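Local coordinates for protein homocysteine S-methyltransferase (Escherichia coli, PDB 5DMM) that catalyses zinc-dependent methyl transfer from S-methylmethionine, or less efficiently S-adenosylmethionine, to homocysteine, yielding methionine, at residues 34-46 with 69-81. Residues are numbered along the deposited sequence; the frame is centred on the assembly and turned at random.
Sequences LADSLWSAKVLVE and ASYQATPAGFAAR. With HCS (2-amino-4-mercapto-butyric acid), chain F.
Ala41 sets its CB over one face of the Phe78 ring, 3.8 Å from the centroid and 17° off the ring normal, which meets the criteria for a CH-pi contact. Ser40 reaches the same ring at its edge, with OG in the ring plane and 3.3 Å from Phe78 CZ; with chi1 at 55°, OG lies between the backbone N and carbonyl carbon and points at the ring edge. Leu38 splits its two methyls between neighbours: CD2 lies at the edge of the Phe78 ring, near its plane, while CD1 sits over the centre of one face of the Arg81 guanidinium, 3.8 Å from CZ. Beyond it, Arg81 NH2 forms a salt bridge with Asp36 OD1 (2.9 Å), the carboxylate and guanidinium planes standing 76° apart. That oxygen also accepts from Leu38 N at 2.6 Å, closing an Asx turn in the loop that leads into helix 39-46. In this TIM-barrel fold, 69-81 follows strand 65-67 and carries Tyr71 into the homocysteine pocket, where the ligand's CG lies over the ring centre. The neighbouring Gln72 extends along Ser37 instead, its NE2 3.5 Å from Ser37 CB, and donates to Ala127 O. Thr74 OG1, at the N-cap position, accepts a capping bond from Gly77 N.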
# COMPACT_ATOMS: atom_id res chain seq x y z
N LEU A 34 -4.53 11.10 -16.62
CA LEU A 34 -5.17 10.06 -15.84
C LEU A 34 -6.64 10.43 -15.67
O LEU A 34 -7.03 11.00 -14.66
CB LEU A 34 -4.48 9.88 -14.48
CG LEU A 34 -2.95 9.77 -14.51
CD1 LEU A 34 -2.38 9.46 -13.11
CD2 LEU A 34 -2.47 8.74 -15.53
N ALA A 35 -7.44 10.07 -16.67
CA ALA A 35 -8.81 10.59 -16.80
C ALA A 35 -9.81 9.95 -15.84
O ALA A 35 -10.80 10.58 -15.46
CB ALA A 35 -9.28 10.40 -18.23
N ASP A 36 -9.57 8.71 -15.44
CA ASP A 36 -10.50 8.00 -14.58
C ASP A 36 -9.75 7.06 -13.65
O ASP A 36 -8.53 6.91 -13.76
CB ASP A 36 -11.50 7.22 -15.42
CG ASP A 36 -10.86 6.09 -16.18
OD1 ASP A 36 -10.76 4.99 -15.62
OD2 ASP A 36 -10.44 6.30 -17.34
N SER A 37 -10.48 6.39 -12.76
CA SER A 37 -9.86 5.55 -11.75
C SER A 37 -9.28 4.26 -12.31
O SER A 37 -8.61 3.53 -11.59
CB SER A 37 -10.86 5.22 -10.65
OG SER A 37 -11.81 4.27 -11.10
N LEU A 38 -9.54 3.96 -13.58
CA LEU A 38 -8.96 2.75 -14.15
C LEU A 38 -7.75 3.09 -15.00
O LEU A 38 -7.39 2.33 -15.90
CB LEU A 38 -9.99 1.98 -14.99
CG LEU A 38 -11.28 1.56 -14.27
CD1 LEU A 38 -12.18 0.74 -15.20
CD2 LEU A 38 -10.98 0.81 -12.97
N TRP A 39 -7.11 4.22 -14.70
CA TRP A 39 -6.01 4.69 -15.53
C TRP A 39 -4.86 3.69 -15.61
O TRP A 39 -4.15 3.66 -16.60
CB TRP A 39 -5.48 6.05 -15.03
CG TRP A 39 -4.93 6.04 -13.63
CD1 TRP A 39 -5.59 6.43 -12.50
CD2 TRP A 39 -3.62 5.63 -13.20
NE1 TRP A 39 -4.78 6.29 -11.40
CE2 TRP A 39 -3.56 5.80 -11.80
CE3 TRP A 39 -2.50 5.14 -13.87
CZ2 TRP A 39 -2.42 5.49 -11.06
CZ3 TRP A 39 -1.37 4.82 -13.13
CH2 TRP A 39 -1.34 5.00 -11.74
N SER A 40 -4.70 2.86 -14.57
CA SER A 40 -3.59 1.90 -14.57
C SER A 40 -3.66 0.92 -15.75
O SER A 40 -2.63 0.51 -16.27
CB SER A 40 -3.54 1.13 -13.24
OG SER A 40 -4.78 0.50 -12.96
N ALA A 41 -4.87 0.56 -16.19
CA ALA A 41 -5.01 -0.36 -17.30
C ALA A 41 -4.44 0.25 -18.58
O ALA A 41 -3.81 -0.45 -19.38
CB ALA A 41 -6.48 -0.74 -17.50
N LYS A 42 -4.64 1.55 -18.76
CA LYS A 42 -4.11 2.24 -19.93
C LYS A 42 -2.61 2.41 -19.82
O LYS A 42 -1.87 2.08 -20.74
CB LYS A 42 -4.78 3.60 -20.12
CG LYS A 42 -4.26 4.34 -21.36
CD LYS A 42 -4.97 5.65 -21.61
CE LYS A 42 -4.35 6.78 -20.79
NZ LYS A 42 -5.03 8.09 -21.03
N VAL A 43 -2.15 2.94 -18.70
CA VAL A 43 -0.72 3.24 -18.57
C VAL A 43 0.13 1.97 -18.55
O VAL A 43 1.24 1.95 -19.10
CB VAL A 43 -0.43 4.09 -17.32
CG1 VAL A 43 1.06 4.39 -17.20
CG2 VAL A 43 -1.21 5.40 -17.38
N LEU A 44 -0.38 0.90 -17.94
CA LEU A 44 0.37 -0.35 -17.89
C LEU A 44 0.56 -0.91 -19.30
O LEU A 44 1.55 -1.57 -19.59
CB LEU A 44 -0.33 -1.37 -16.99
CG LEU A 44 -0.08 -1.20 -15.49
CD1 LEU A 44 -1.05 -2.10 -14.72
CD2 LEU A 44 1.35 -1.55 -15.15
N VAL A 45 -0.40 -0.62 -20.16
CA VAL A 45 -0.33 -1.06 -21.55
C VAL A 45 0.45 -0.08 -22.42
O VAL A 45 1.38 -0.47 -23.13
CB VAL A 45 -1.74 -1.27 -22.12
CG1 VAL A 45 -1.70 -1.41 -23.64
CG2 VAL A 45 -2.40 -2.51 -21.48
N GLU A 46 0.11 1.20 -22.35
CA GLU A 46 0.64 2.17 -23.31
C GLU A 46 1.95 2.83 -22.90
O GLU A 46 2.77 3.18 -23.74
CB GLU A 46 -0.42 3.23 -23.59
CG GLU A 46 -1.68 2.65 -24.24
CD GLU A 46 -2.75 3.68 -24.51
OE1 GLU A 46 -2.46 4.89 -24.38
OE2 GLU A 46 -3.89 3.30 -24.86
N ALA A 69 1.40 -0.39 -8.87
CA ALA A 69 0.26 0.37 -9.36
C ALA A 69 -0.99 -0.49 -9.53
O ALA A 69 -1.63 -0.46 -10.58
CB ALA A 69 0.62 1.03 -10.69
N SER A 70 -1.33 -1.28 -8.51
CA SER A 70 -2.43 -2.24 -8.63
C SER A 70 -3.61 -1.92 -7.71
O SER A 70 -4.49 -2.75 -7.53
CB SER A 70 -1.93 -3.66 -8.33
OG SER A 70 -1.19 -3.69 -7.12
N TYR A 71 -3.61 -0.73 -7.12
CA TYR A 71 -4.64 -0.33 -6.16
C TYR A 71 -6.07 -0.52 -6.66
O TYR A 71 -6.98 -0.91 -5.90
CB TYR A 71 -4.42 1.13 -5.78
CG TYR A 71 -5.43 1.70 -4.81
CD1 TYR A 71 -5.41 1.32 -3.47
CD2 TYR A 71 -6.40 2.61 -5.23
CE1 TYR A 71 -6.33 1.84 -2.57
CE2 TYR A 71 -7.31 3.13 -4.34
CZ TYR A 71 -7.27 2.75 -3.01
OH TYR A 71 -8.18 3.27 -2.12
N GLN A 72 -6.28 -0.23 -7.94
CA GLN A 72 -7.59 -0.38 -8.57
C GLN A 72 -7.54 -1.38 -9.73
O GLN A 72 -8.41 -1.39 -10.60
CB GLN A 72 -8.12 0.99 -9.02
CG GLN A 72 -8.89 1.67 -7.88
CD GLN A 72 -8.92 3.19 -7.96
OE1 GLN A 72 -7.94 3.83 -8.35
NE2 GLN A 72 -10.04 3.77 -7.57
N ALA A 73 -6.53 -2.25 -9.70
CA ALA A 73 -6.41 -3.31 -10.70
C ALA A 73 -6.98 -4.64 -10.20
O ALA A 73 -6.29 -5.44 -9.56
CB ALA A 73 -4.96 -3.47 -11.12
N THR A 74 -8.26 -4.87 -10.48
CA THR A 74 -8.90 -6.16 -10.22
C THR A 74 -9.65 -6.58 -11.47
O THR A 74 -10.00 -5.73 -12.28
CB THR A 74 -9.90 -6.11 -9.05
OG1 THR A 74 -10.87 -5.09 -9.32
CG2 THR A 74 -9.19 -5.83 -7.71
N PRO A 75 -9.92 -7.88 -11.62
CA PRO A 75 -10.81 -8.31 -12.71
C PRO A 75 -12.16 -7.60 -12.66
O PRO A 75 -12.67 -7.23 -13.72
CB PRO A 75 -10.96 -9.81 -12.46
CG PRO A 75 -9.66 -10.20 -11.81
CD PRO A 75 -9.31 -9.03 -10.92
N ALA A 76 -12.73 -7.40 -11.47
CA ALA A 76 -13.99 -6.67 -11.33
C ALA A 76 -13.92 -5.27 -11.93
O ALA A 76 -14.79 -4.86 -12.72
CB ALA A 76 -14.40 -6.57 -9.85
N GLY A 77 -12.89 -4.52 -11.55
CA GLY A 77 -12.71 -3.17 -12.06
C GLY A 77 -12.45 -3.14 -13.56
O GLY A 77 -13.05 -2.35 -14.30
N PHE A 78 -11.56 -4.01 -14.03
CA PHE A 78 -11.09 -3.93 -15.41
C PHE A 78 -12.06 -4.55 -16.41
O PHE A 78 -11.84 -4.48 -17.62
CB PHE A 78 -9.70 -4.59 -15.55
CG PHE A 78 -8.55 -3.74 -15.04
CD1 PHE A 78 -8.76 -2.45 -14.57
CD2 PHE A 78 -7.26 -4.23 -15.05
CE1 PHE A 78 -7.69 -1.66 -14.10
CE2 PHE A 78 -6.19 -3.46 -14.61
CZ PHE A 78 -6.40 -2.17 -14.13
N ALA A 79 -13.15 -5.14 -15.91
CA ALA A 79 -14.16 -5.71 -16.80
C ALA A 79 -14.87 -4.58 -17.55
O ALA A 79 -15.40 -4.78 -18.64
CB ALA A 79 -15.16 -6.55 -16.05
N ALA A 80 -14.87 -3.38 -16.97
CA ALA A 80 -15.44 -2.22 -17.66
C ALA A 80 -14.58 -1.79 -18.84
O ALA A 80 -14.98 -0.95 -19.64
CB ALA A 80 -15.63 -1.05 -16.69
N ARG A 81 -13.38 -2.36 -18.95
CA ARG A 81 -12.50 -2.06 -20.08
C ARG A 81 -12.45 -3.22 -21.06
O ARG A 81 -11.59 -3.27 -21.94
CB ARG A 81 -11.10 -1.71 -19.60
CG ARG A 81 -11.03 -0.41 -18.80
CD ARG A 81 -11.37 0.77 -19.68
NE ARG A 81 -11.30 2.03 -18.95
CZ ARG A 81 -12.37 2.69 -18.49
NH1 ARG A 81 -13.59 2.20 -18.68
NH2 ARG A 81 -12.20 3.83 -17.84
N HCS F . -2.82 3.69 -4.89
CA HCS F . -2.18 4.17 -3.68
CB HCS F . -3.21 4.28 -2.57
CG HCS F . -4.31 5.26 -2.93
SD HCS F . -5.32 5.61 -1.46
C HCS F . -1.10 3.22 -3.28
OXT HCS F . -0.92 2.19 -3.96
O HCS F . -0.41 3.49 -2.27